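PDB 2W2U: AAA family ATPase from Sulfolobus acidocaldarius, which is part of the archaeal cell division machinery, an ATPase whose MIT domain, the part present here, binds a peptide of its ESCRT-III partner. Local coordinates for residues A[68-71]-A[72-75]. Residues are numbered along the deposited sequence; the frame is centred on the assembly and turned at random.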
loop_
_atom_site.group_PDB
_atom_site.type_symbol
_atom_site.label_atom_id
_atom_site.label_comp_id
_atom_site.label_asym_id
_atom_site.label_seq_id
_atom_site.Cartn_x
_atom_site.Cartn_y
_atom_site.Cartn_z
ATOM N N MET A 68 -0.077 -4.171 -5.679
ATOM C CA MET A 68 -0.176 -2.878 -5.005
ATOM C C MET A 68 1.182 -2.340 -4.535
ATOM O O MET A 68 1.433 -1.130 -4.601
ATOM C CB MET A 68 -1.206 -2.921 -3.872
ATOM C CG MET A 68 -2.648 -3.145 -4.363
ATOM S SD MET A 68 -3.136 -2.200 -5.840
ATOM C CE MET A 68 -3.297 -0.555 -5.154
ATOM N N ILE A 69 2.048 -3.242 -4.074
ATOM C CA ILE A 69 3.439 -2.900 -3.747
ATOM C C ILE A 69 4.080 -2.184 -4.941
ATOM O O ILE A 69 4.667 -1.115 -4.790
ATOM C CB ILE A 69 4.269 -4.155 -3.321
ATOM C CG1 ILE A 69 3.899 -4.585 -1.898
ATOM C CG2 ILE A 69 5.783 -3.894 -3.405
ATOM C CD1 ILE A 69 4.481 -5.919 -1.468
ATOM N N ASN A 70 3.923 -2.760 -6.128
ATOM C CA ASN A 70 4.528 -2.204 -7.332
ATOM C C ASN A 70 3.938 -0.864 -7.757
ATOM O O ASN A 70 4.675 0.041 -8.148
ATOM C CB ASN A 70 4.478 -3.218 -8.474
ATOM C CG ASN A 70 5.386 -4.398 -8.235
ATOM O OD1 ASN A 70 6.481 -4.254 -7.685
ATOM N ND2 ASN A 70 4.944 -5.577 -8.651
ATOM N N GLU A 71 2.618 -0.738 -7.660
ATOM C CA GLU A 71 1.945 0.525 -7.939
ATOM C C GLU A 71 2.434 1.622 -7.002
ATOM O O GLU A 71 2.729 2.733 -7.441
ATOM C CB GLU A 71 0.425 0.372 -7.834
ATOM C CG GLU A 71 -0.194 -0.411 -8.983
ATOM C CD GLU A 71 -1.711 -0.372 -8.995
ATOM O OE1 GLU A 71 -2.313 -1.261 -9.630
ATOM O OE2 GLU A 71 -2.309 0.539 -8.383
ATOM N N TYR A 72 2.529 1.300 -5.714
ATOM C CA TYR A 72 2.974 2.265 -4.711
ATOM C C TYR A 72 4.452 2.598 -4.872
ATOM O O TYR A 72 4.832 3.764 -4.743
ATOM C CB TYR A 72 2.659 1.782 -3.288
ATOM C CG TYR A 72 1.177 1.590 -3.006
ATOM C CD1 TYR A 72 0.209 2.304 -3.713
ATOM C CD2 TYR A 72 0.747 0.712 -2.011
ATOM C CE1 TYR A 72 -1.146 2.129 -3.453
ATOM C CE2 TYR A 72 -0.601 0.533 -1.742
ATOM C CZ TYR A 72 -1.542 1.248 -2.465
ATOM O OH TYR A 72 -2.883 1.072 -2.206
ATOM N N LYS A 73 5.271 1.585 -5.170
ATOM C CA LYS A 73 6.690 1.801 -5.465
ATOM C C LYS A 73 6.865 2.750 -6.649
ATOM O O LYS A 73 7.729 3.625 -6.623
ATOM C CB LYS A 73 7.415 0.486 -5.768
ATOM C CG LYS A 73 7.781 -0.356 -4.566
ATOM C CD LYS A 73 8.724 -1.476 -4.986
ATOM C CE LYS A 73 9.108 -2.366 -3.817
ATOM N NZ LYS A 73 9.834 -1.626 -2.753
ATOM N N ARG A 74 6.045 2.565 -7.681
ATOM C CA ARG A 74 6.098 3.409 -8.874
ATOM C C ARG A 74 5.632 4.838 -8.602
ATOM O O ARG A 74 6.169 5.780 -9.180
ATOM C CB ARG A 74 5.289 2.797 -10.017
ATOM C CG ARG A 74 6.094 1.938 -10.965
ATOM C CD ARG A 74 5.169 1.277 -11.974
ATOM N NE ARG A 74 4.798 -0.070 -11.547
ATOM C CZ ARG A 74 3.590 -0.606 -11.684
ATOM N NH1 ARG A 74 2.595 0.087 -12.221
ATOM N NH2 ARG A 74 3.375 -1.841 -11.264
ATOM N N ARG A 75 4.638 4.999 -7.731
ATOM C CA ARG A 75 4.206 6.340 -7.333
ATOM C C ARG A 75 5.260 7.066 -6.481
ATOM O O ARG A 75 5.448 8.281 -6.623
ATOM C CB ARG A 75 2.836 6.323 -6.644
ATOM C CG ARG A 75 2.231 7.718 -6.429
ATOM C CD ARG A 75 1.949 8.454 -7.753
ATOM N NE ARG A 75 1.446 9.803 -7.499
ATOM C CZ ARG A 75 1.210 10.731 -8.425
ATOM N NH1 ARG A 75 1.419 10.486 -9.716
ATOM N NH2 ARG A 75 0.765 11.918 -8.051
#
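Met68 O accepts the backbone N-H of Tyr72 at 2.9 Å (N to O), nearly straight at 163°. The Tyr72 ring lays one face over the same oxygen, displaced toward the rim, with CG 3.2 Å from Met68 O. Three further i to i+4 bonds continue the ladder of helix 62-81, the shortest from Lys73 N to Ile69 O at 2.8 Å. The thioether of Met68 is bent at chi2 and chi3 (-43° and -73°), a curl that carries its CE to the phenol end of the ring, 3.4 Å from Tyr72 OH. On the neighbouring side of the helix Ile69 CG2 lies side by side with the Lys73 chain, 3.7 Å from its CE. At the exposed side the Arg74 guanidinium, its chain bent at chi3, lays one face over the Asn70-Glu71 peptide, NH2 3.3 Å from Asn70 CB. Ile69, Tyr72 and Lys73 pack on Leu49 and Ile46 of helix 35-55 in this MIT three-helix bundle, and Arg75 pairs with Asp30. Were Tyr72 an alanine, the bound peptide's backbone would probably lose its hydroxyl partner and Met68 CE the phenol end it packs against. Carbonyl and thioether thus frame a ring whose hydroxyl, with Glu71 OE2, hydrogen-bonds the peptide, while Met68, Glu71, Tyr72 and Arg75 pack against it.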